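Local structure of phenylalanyl-tRNA synthetase beta chain (Pyrococcus horikoshii, 2CXI) at the interface of chains A and B. The protein forms, with the alpha subunit, the synthetase that attaches phenylalanine to tRNA(Phe), and carries in this N-terminal fragment the amino acid-editing domain. Numbering follows the deposited sequence. Chains: chain A/B, Phenylalanyl-tRNA synthetase beta chain.

The three contacts form one continuous strip between two copies of the beta-subunit fragment. Contact 1 is central: its C-alpha centre lies about 4 Å from that of contact 2 and about 7 Å from that of contact 3. The C-alpha centres of contacts 2 and 3 are about 10 Å apart. A:Trp238 belongs to all three. Contacts 1 and 2 also share A:Pro102 and B:Glu22, and contacts 1 and 3 share A:Arg138 and B:Glu25. Chain B contributes helix 21-30 throughout, joined in contact 3 by strand 33-41. The deposited assembly has three beta chains and no alpha subunit, so this interface may not be that of the alpha2-beta2 enzyme.

Contact 1: the interface of chains A and B. Residues chain A 99, 102, 138, 238; chain B 21-22, 25.
A:Trp238 receives B:Ile21 on one face of its indole. The gamma-methyl CG2 of B:Ile21 sits over the six-membered ring, 3.9 Å from its centroid, in a CH-pi contact. CG2 is anti to the backbone N of B:Ile21, and this branch is the one laid on the indole. Beside it, A:Trp238 CE3 lies 3.9 Å from B:Glu22 CA, and the indole thus covers the first turn of the helix. The side chain of B:Glu25 crosses that of A:Trp238 at about a right angle, and its carboxylate carbon CD packs against CB of the tryptophan. The tip of B:Glu25 meets the tip of A:Arg138 in a salt bridge, with guanidinium and carboxylate planes only 5° apart. The modelled separation is too short to be trusted. A water on the same indole face as B:Ile21 is held by A:Arg138 NE at 2.5 Å and also touches B:Glu25 OE2. Two further waters link the carboxylate oxygen OD1 of A:Asp99 to the helix start. One takes the N-H of B:Ile21 and the other that of B:Glu22, with angles at hydrogen of 170° and 162°. On the opposite indole face lies the ring carbon CD of A:Pro102. An alanine in place of A:Trp238 removes the indole and would probably leave a gap under B:Ile21 CG2 and B:Glu22 CA. A:Trp238 lies between strand 231-237 and helix 240-255, facing the N-terminal end of B helix 21-30.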
ATOM      1  N   ASP A  99      -2.873 -16.916   7.316  1.00 24.28           N
ATOM      2  CA  ASP A  99      -3.560 -15.719   6.867  1.00 25.31           C
ATOM      3  C   ASP A  99      -4.900 -15.538   7.574  1.00 25.14           C
ATOM      4  O   ASP A  99      -5.782 -14.845   7.071  1.00 26.93           O
ATOM      5  CB  ASP A  99      -3.640 -15.671   5.310  1.00 26.57           C
ATOM      6  CG  ASP A  99      -4.114 -14.304   4.764  1.00 28.42           C
ATOM      7  OD1 ASP A  99      -3.782 -13.194   5.318  1.00 29.20           O
ATOM      8  OD2 ASP A  99      -4.851 -14.245   3.763  1.00 29.58           O
ATOM      9  N   PRO A 102      -2.031 -15.694  12.577  1.00 19.28           N
ATOM     10  CA  PRO A 102      -0.923 -16.607  12.364  1.00 18.53           C
ATOM     11  C   PRO A 102      -0.159 -17.084  13.607  1.00 18.13           C
ATOM     12  O   PRO A 102       0.309 -18.220  13.612  1.00 18.56           O
ATOM     13  CB  PRO A 102       0.019 -15.816  11.433  1.00 18.20           C
ATOM     14  CG  PRO A 102      -0.307 -14.410  11.690  1.00 17.31           C
ATOM     15  CD  PRO A 102      -1.764 -14.371  11.961  1.00 19.47           C
ATOM     16  N   ARG A 138      -7.437  -7.432  18.090  1.00 22.17           N
ATOM     17  CA  ARG A 138      -6.987  -7.851  16.762  1.00 22.62           C
ATOM     18  C   ARG A 138      -5.513  -8.270  16.781  1.00 21.85           C
ATOM     19  O   ARG A 138      -5.148  -9.325  16.267  1.00 21.22           O
ATOM     20  CB  ARG A 138      -7.210  -6.775  15.689  1.00 23.91           C
ATOM     21  CG  ARG A 138      -7.281  -7.427  14.310  1.00 24.12           C
ATOM     22  CD  ARG A 138      -7.344  -6.462  13.088  1.00 26.77           C
ATOM     23  NE  ARG A 138      -5.999  -6.400  12.578  1.00 32.43           N
ATOM     24  CZ  ARG A 138      -5.108  -5.524  13.008  1.00 31.49           C
ATOM     25  NH1 ARG A 138      -3.905  -5.631  12.536  1.00 28.65           N
ATOM     26  NH2 ARG A 138      -5.433  -4.538  13.891  1.00 32.92           N
ATOM     27  N   TRP A 238      -0.866 -11.164  15.219  1.00 17.89           N
ATOM     28  CA  TRP A 238      -0.340 -11.024  13.843  1.00 18.76           C
ATOM     29  C   TRP A 238       1.151 -10.778  13.794  1.00 18.80           C
ATOM     30  O   TRP A 238       1.769 -10.832  12.703  1.00 20.12           O
ATOM     31  CB  TRP A 238      -1.108  -9.874  13.162  1.00 19.01           C
ATOM     32  CG  TRP A 238      -2.451 -10.335  12.711  1.00 20.04           C
ATOM     33  CD1 TRP A 238      -3.641 -10.271  13.403  1.00 22.02           C
ATOM     34  CD2 TRP A 238      -2.752 -10.967  11.457  1.00 22.34           C
ATOM     35  NE1 TRP A 238      -4.657 -10.806  12.640  1.00 23.06           N
ATOM     36  CE2 TRP A 238      -4.142 -11.248  11.445  1.00 21.80           C
ATOM     37  CE3 TRP A 238      -1.982 -11.327  10.342  1.00 18.89           C
ATOM     38  CZ2 TRP A 238      -4.781 -11.884  10.358  1.00 23.73           C
ATOM     39  CZ3 TRP A 238      -2.605 -11.965   9.266  1.00 21.63           C
ATOM     40  CH2 TRP A 238      -4.000 -12.228   9.281  1.00 21.74           C
TER
ATOM     41  N   ILE B  21      -1.632  -9.168   4.832  1.00 18.48           N
ATOM     42  CA  ILE B  21      -2.107  -8.478   6.030  1.00 19.89           C
ATOM     43  C   ILE B  21      -1.018  -8.446   7.096  1.00 19.39           C
ATOM     44  O   ILE B  21      -0.834  -7.427   7.758  1.00 18.94           O
ATOM     45  CB  ILE B  21      -3.403  -9.146   6.539  1.00 20.05           C
ATOM     46  CG1 ILE B  21      -4.526  -8.995   5.495  1.00 22.46           C
ATOM     47  CG2 ILE B  21      -3.847  -8.603   7.913  1.00 20.51           C
ATOM     48  CD1 ILE B  21      -4.912  -7.553   5.202  1.00 21.82           C
ATOM     49  N   GLU B  22      -0.295  -9.556   7.249  1.00 19.82           N
ATOM     50  CA  GLU B  22       0.826  -9.621   8.192  1.00 20.09           C
ATOM     51  C   GLU B  22       1.871  -8.552   7.850  1.00 19.77           C
ATOM     52  O   GLU B  22       2.344  -7.843   8.727  1.00 19.98           O
ATOM     53  CB  GLU B  22       1.429 -11.035   8.263  1.00 18.99           C
ATOM     54  CG  GLU B  22       2.524 -11.153   9.330  1.00 22.03           C
ATOM     55  CD  GLU B  22       3.179 -12.526   9.443  1.00 20.91           C
ATOM     56  OE1 GLU B  22       2.568 -13.525   9.022  1.00 19.97           O
ATOM     57  OE2 GLU B  22       4.313 -12.590   9.972  1.00 24.11           O
ATOM     58  N   GLU B  25       0.690  -4.871   8.685  1.00 19.95           N
ATOM     59  CA  GLU B  25       1.050  -4.506  10.093  1.00 22.00           C
ATOM     60  C   GLU B  25       2.252  -3.598  10.220  1.00 20.78           C
ATOM     61  O   GLU B  25       2.235  -2.644  10.981  1.00 22.43           O
ATOM     62  CB  GLU B  25       1.371  -5.786  10.884  1.00 22.00           C
ATOM     63  CG  GLU B  25       0.178  -6.683  11.089  1.00 26.54           C
ATOM     64  CD  GLU B  25      -0.826  -6.097  12.041  1.00 32.15           C
ATOM     65  OE1 GLU B  25      -0.490  -5.166  12.812  1.00 33.49           O
ATOM     66  OE2 GLU B  25      -1.963  -6.584  12.012  1.00 34.77           O
TER
HETATM   67  O   HOH W   1      -2.989 -11.625   3.485  1.00 20.05           O
HETATM   68  O   HOH W   2      -1.156 -12.199   6.172  1.00 20.11           O
HETATM   69  O   HOH W   3      -4.715  -7.873  10.953  1.00 33.66           O

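Contact 2: the interface of chains A and B. Residues chain A 98, 102-103, 238-239; chain B 22.
The first turn of chain B helix 21-30 sends B:Glu22 into a polar pocket on chain A. The pocket is built from A:Lys98, the start of strand 103-110 and the loop that leads into helix 240-255. B:Glu22 is extended, with CG anti to the backbone N (chi1 -175°), and this carries its carboxylate away from the helix and between A:Lys98 and A:Tyr103. The ammonium NZ of A:Lys98 bonds to OE1 of B:Glu22 at 2.5 Å, on the syn lone pair, and forms a salt bridge. The two side chains cross at about a right angle. The other oxygen, OE2, lies at the edge of the A:Tyr103 ring and accepts a hydrogen bond from the phenol OH. That bond is modelled as very short, 2.4 Å, and comes from the syn side, tilted 27° out of the carboxylate plane. Ring and carboxylate planes stand nearly perpendicular. With a partner on each oxygen, the carboxylate is probably fixed in its rotation, and the nearby lysines would be expected to stabilise its negative charge. Two waters add to the grip. One joins OE1 to the backbone O of A:Lys98, and the other joins OE2 to NZ of A:Lys239. The same A:Lys239 NZ also donates to the main-chain O of B:Glu22 at 3.1 Å, from above the carbonyl plane, 47° out of it.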
ATOM      1  N   LYS A  98      -2.099 -19.163   8.852  1.00 21.75           N
ATOM      2  CA  LYS A  98      -1.098 -18.137   8.429  1.00 23.33           C
ATOM      3  C   LYS A  98      -1.761 -16.825   8.056  1.00 23.71           C
ATOM      4  O   LYS A  98      -1.329 -15.752   8.488  1.00 22.65           O
ATOM      5  CB  LYS A  98      -0.230 -18.646   7.264  1.00 23.89           C
ATOM      6  CG  LYS A  98       0.930 -17.723   6.871  1.00 26.67           C
ATOM      7  CD  LYS A  98       1.779 -17.276   8.129  1.00 28.00           C
ATOM      8  CE  LYS A  98       3.098 -16.646   7.680  1.00 27.89           C
ATOM      9  NZ  LYS A  98       3.650 -15.755   8.739  1.00 25.67           N
ATOM     10  N   PRO A 102      -2.031 -15.694  12.577  1.00 19.28           N
ATOM     11  CA  PRO A 102      -0.923 -16.607  12.364  1.00 18.53           C
ATOM     12  C   PRO A 102      -0.159 -17.084  13.607  1.00 18.13           C
ATOM     13  O   PRO A 102       0.309 -18.220  13.612  1.00 18.56           O
ATOM     14  CB  PRO A 102       0.019 -15.816  11.433  1.00 18.20           C
ATOM     15  CG  PRO A 102      -0.307 -14.410  11.690  1.00 17.31           C
ATOM     16  CD  PRO A 102      -1.764 -14.371  11.961  1.00 19.47           C
ATOM     17  N   TYR A 103      -0.014 -16.240  14.626  1.00 17.86           N
ATOM     18  CA  TYR A 103       0.898 -16.583  15.715  1.00 17.49           C
ATOM     19  C   TYR A 103       0.206 -16.966  17.006  1.00 16.11           C
ATOM     20  O   TYR A 103      -0.729 -16.312  17.413  1.00 17.17           O
ATOM     21  CB  TYR A 103       1.894 -15.432  15.990  1.00 18.30           C
ATOM     22  CG  TYR A 103       2.724 -15.169  14.784  1.00 17.38           C
ATOM     23  CD1 TYR A 103       3.750 -16.055  14.412  1.00 20.06           C
ATOM     24  CD2 TYR A 103       2.465 -14.069  13.967  1.00 19.14           C
ATOM     25  CE1 TYR A 103       4.521 -15.825  13.245  1.00 22.90           C
ATOM     26  CE2 TYR A 103       3.240 -13.833  12.795  1.00 15.92           C
ATOM     27  CZ  TYR A 103       4.248 -14.730  12.440  1.00 20.97           C
ATOM     28  OH  TYR A 103       5.022 -14.528  11.275  1.00 22.18           O
ATOM     29  N   TRP A 238      -0.866 -11.164  15.219  1.00 17.89           N
ATOM     30  CA  TRP A 238      -0.340 -11.024  13.843  1.00 18.76           C
ATOM     31  C   TRP A 238       1.151 -10.778  13.794  1.00 18.80           C
ATOM     32  O   TRP A 238       1.769 -10.832  12.703  1.00 20.12           O
ATOM     33  CB  TRP A 238      -1.108  -9.874  13.162  1.00 19.01           C
ATOM     34  CG  TRP A 238      -2.451 -10.335  12.711  1.00 20.04           C
ATOM     35  CD1 TRP A 238      -3.641 -10.271  13.403  1.00 22.02           C
ATOM     36  CD2 TRP A 238      -2.752 -10.967  11.457  1.00 22.34           C
ATOM     37  NE1 TRP A 238      -4.657 -10.806  12.640  1.00 23.06           N
ATOM     38  CE2 TRP A 238      -4.142 -11.248  11.445  1.00 21.80           C
ATOM     39  CE3 TRP A 238      -1.982 -11.327  10.342  1.00 18.89           C
ATOM     40  CZ2 TRP A 238      -4.781 -11.884  10.358  1.00 23.73           C
ATOM     41  CZ3 TRP A 238      -2.605 -11.965   9.266  1.00 21.63           C
ATOM     42  CH2 TRP A 238      -4.000 -12.228   9.281  1.00 21.74           C
ATOM     43  N   LYS A 239       1.751 -10.506  14.950  1.00 19.09           N
ATOM     44  CA  LYS A 239       3.202 -10.222  15.009  1.00 19.68           C
ATOM     45  C   LYS A 239       3.825 -10.971  16.190  1.00 19.64           C
ATOM     46  O   LYS A 239       3.405 -10.773  17.348  1.00 19.02           O
ATOM     47  CB  LYS A 239       3.510  -8.713  15.149  1.00 20.96           C
ATOM     48  CG  LYS A 239       3.035  -7.769  14.021  1.00 26.07           C
ATOM     49  CD  LYS A 239       3.366  -8.282  12.566  1.00 31.44           C
ATOM     50  CE  LYS A 239       4.754  -7.901  12.049  1.00 34.90           C
ATOM     51  NZ  LYS A 239       4.889  -8.116  10.544  1.00 32.25           N
TER
ATOM     52  N   GLU B  22      -0.295  -9.556   7.249  1.00 19.82           N
ATOM     53  CA  GLU B  22       0.826  -9.621   8.192  1.00 20.09           C
ATOM     54  C   GLU B  22       1.871  -8.552   7.850  1.00 19.77           C
ATOM     55  O   GLU B  22       2.344  -7.843   8.727  1.00 19.98           O
ATOM     56  CB  GLU B  22       1.429 -11.035   8.263  1.00 18.99           C
ATOM     57  CG  GLU B  22       2.524 -11.153   9.330  1.00 22.03           C
ATOM     58  CD  GLU B  22       3.179 -12.526   9.443  1.00 20.91           C
ATOM     59  OE1 GLU B  22       2.568 -13.525   9.022  1.00 19.97           O
ATOM     60  OE2 GLU B  22       4.313 -12.590   9.972  1.00 24.11           O
TER
HETATM   61  O   HOH W   4       5.894 -10.625  10.848  1.00 25.98           O
HETATM   62  O   HOH W   5       0.687 -14.024   7.219  1.00 26.11           O

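Contact 3: the interface of chains A and B. Residues chain A 138, 192, 238; chain B 25, 35, 37-38.
A:Arg138, from the B3/4 domain of the beta-subunit family, reaches across to strand 33-41 of chain B. The close-packed part lies where B:Leu35 and B:Val38 meet the arginine. The methyl CD1 of B:Leu35 lies 3.9 Å from the guanidinium carbon CZ of A:Arg138, and the two side chains cross at about a right angle. B:Val38 packs farther back along the arginine. Its methyl CG2 is 3.5 Å from A:Arg138 NE and also touches the methylene CD. With CG2 anti to the carbonyl carbon, this branch of B:Val38 is the one turned to the arginine. A:Arg138 has its chain bent at chi3 (99°), and the bend turns the guanidinium away from the line of the aliphatic part, toward B:Leu35 and the B:Glu25 salt bridge. The terminal nitrogen NH2 of A:Arg138 is 3.1 Å from the backbone O of B:Leu35, but its hydrogens are not directed at that oxygen, so this is a polar approach and not a hydrogen bond. At the NE/NH1 edge a water takes over from carbon contacts. The water bound to NE also takes NH1 of A:Arg138 at 2.9 Å and lies in the guanidinium plane. The looser end of the patch is at B:Asp37. Its OD1 is 4.1 Å from the methyl CD2 of A:Leu192, a loose contact. Within chain B, OD1 of B:Asp37 accepts the N-H of B:Val38 at 2.9 Å, from 49° out of the carboxylate plane.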
ATOM      1  N   ARG A 138      -7.437  -7.432  18.090  1.00 22.17           N
ATOM      2  CA  ARG A 138      -6.987  -7.851  16.762  1.00 22.62           C
ATOM      3  C   ARG A 138      -5.513  -8.270  16.781  1.00 21.85           C
ATOM      4  O   ARG A 138      -5.148  -9.325  16.267  1.00 21.22           O
ATOM      5  CB  ARG A 138      -7.210  -6.775  15.689  1.00 23.91           C
ATOM      6  CG  ARG A 138      -7.281  -7.427  14.310  1.00 24.12           C
ATOM      7  CD  ARG A 138      -7.344  -6.462  13.088  1.00 26.77           C
ATOM      8  NE  ARG A 138      -5.999  -6.400  12.578  1.00 32.43           N
ATOM      9  CZ  ARG A 138      -5.108  -5.524  13.008  1.00 31.49           C
ATOM     10  NH1 ARG A 138      -3.905  -5.631  12.536  1.00 28.65           N
ATOM     11  NH2 ARG A 138      -5.433  -4.538  13.891  1.00 32.92           N
ATOM     12  N   LEU A 192     -13.302 -10.061  12.688  1.00 26.58           N
ATOM     13  CA  LEU A 192     -11.885 -10.376  12.603  1.00 26.35           C
ATOM     14  C   LEU A 192     -11.601 -11.695  11.924  1.00 26.88           C
ATOM     15  O   LEU A 192     -10.531 -11.867  11.356  1.00 26.50           O
ATOM     16  CB  LEU A 192     -11.271 -10.392  13.999  1.00 26.63           C
ATOM     17  CG  LEU A 192     -11.373  -9.075  14.742  1.00 24.74           C
ATOM     18  CD1 LEU A 192     -10.807  -9.255  16.116  1.00 22.46           C
ATOM     19  CD2 LEU A 192     -10.601  -8.020  13.966  1.00 26.01           C
ATOM     20  N   TRP A 238      -0.866 -11.164  15.219  1.00 17.89           N
ATOM     21  CA  TRP A 238      -0.340 -11.024  13.843  1.00 18.76           C
ATOM     22  C   TRP A 238       1.151 -10.778  13.794  1.00 18.80           C
ATOM     23  O   TRP A 238       1.769 -10.832  12.703  1.00 20.12           O
ATOM     24  CB  TRP A 238      -1.108  -9.874  13.162  1.00 19.01           C
ATOM     25  CG  TRP A 238      -2.451 -10.335  12.711  1.00 20.04           C
ATOM     26  CD1 TRP A 238      -3.641 -10.271  13.403  1.00 22.02           C
ATOM     27  CD2 TRP A 238      -2.752 -10.967  11.457  1.00 22.34           C
ATOM     28  NE1 TRP A 238      -4.657 -10.806  12.640  1.00 23.06           N
ATOM     29  CE2 TRP A 238      -4.142 -11.248  11.445  1.00 21.80           C
ATOM     30  CE3 TRP A 238      -1.982 -11.327  10.342  1.00 18.89           C
ATOM     31  CZ2 TRP A 238      -4.781 -11.884  10.358  1.00 23.73           C
ATOM     32  CZ3 TRP A 238      -2.605 -11.965   9.266  1.00 21.63           C
ATOM     33  CH2 TRP A 238      -4.000 -12.228   9.281  1.00 21.74           C
TER
ATOM     34  N   GLU B  25       0.690  -4.871   8.685  1.00 19.95           N
ATOM     35  CA  GLU B  25       1.050  -4.506  10.093  1.00 22.00           C
ATOM     36  C   GLU B  25       2.252  -3.598  10.220  1.00 20.78           C
ATOM     37  O   GLU B  25       2.235  -2.644  10.981  1.00 22.43           O
ATOM     38  CB  GLU B  25       1.371  -5.786  10.884  1.00 22.00           C
ATOM     39  CG  GLU B  25       0.178  -6.683  11.089  1.00 26.54           C
ATOM     40  CD  GLU B  25      -0.826  -6.097  12.041  1.00 32.15           C
ATOM     41  OE1 GLU B  25      -0.490  -5.166  12.812  1.00 33.49           O
ATOM     42  OE2 GLU B  25      -1.963  -6.584  12.012  1.00 34.77           O
ATOM     43  N   LEU B  35      -3.012   0.385  12.563  1.00 24.00           N
ATOM     44  CA  LEU B  35      -4.096  -0.332  11.915  1.00 25.04           C
ATOM     45  C   LEU B  35      -5.186  -0.535  12.927  1.00 25.64           C
ATOM     46  O   LEU B  35      -5.074  -1.421  13.796  1.00 24.89           O
ATOM     47  CB  LEU B  35      -3.623  -1.698  11.456  1.00 24.96           C
ATOM     48  CG  LEU B  35      -3.979  -2.155  10.063  1.00 26.18           C
ATOM     49  CD1 LEU B  35      -3.624  -3.631   9.906  1.00 24.42           C
ATOM     50  CD2 LEU B  35      -5.401  -1.824   9.643  1.00 22.56           C
ATOM     51  N   ASP B  37      -8.490  -1.163  12.496  1.00 25.59           N
ATOM     52  CA  ASP B  37      -9.391  -2.262  12.193  1.00 26.66           C
ATOM     53  C   ASP B  37      -9.167  -2.799  10.781  1.00 26.27           C
ATOM     54  O   ASP B  37      -8.610  -2.103   9.912  1.00 27.15           O
ATOM     55  CB  ASP B  37     -10.849  -1.806  12.375  1.00 26.09           C
ATOM     56  CG  ASP B  37     -11.785  -2.949  12.666  1.00 28.86           C
ATOM     57  OD1 ASP B  37     -11.320  -4.108  12.856  1.00 26.86           O
ATOM     58  OD2 ASP B  37     -13.031  -2.778  12.685  1.00 34.21           O
ATOM     59  N   VAL B  38      -9.563  -4.053  10.580  1.00 26.14           N
ATOM     60  CA  VAL B  38      -9.554  -4.703   9.278  1.00 25.98           C
ATOM     61  C   VAL B  38     -10.844  -5.454   9.143  1.00 27.10           C
ATOM     62  O   VAL B  38     -11.240  -6.235  10.047  1.00 27.53           O
ATOM     63  CB  VAL B  38      -8.391  -5.732   9.102  1.00 26.35           C
ATOM     64  CG1 VAL B  38      -8.379  -6.294   7.664  1.00 24.02           C
ATOM     65  CG2 VAL B  38      -7.037  -5.119   9.449  1.00 25.83           C
TER
HETATM   66  O   HOH W   6      -4.715  -7.873  10.953  1.00 33.66           O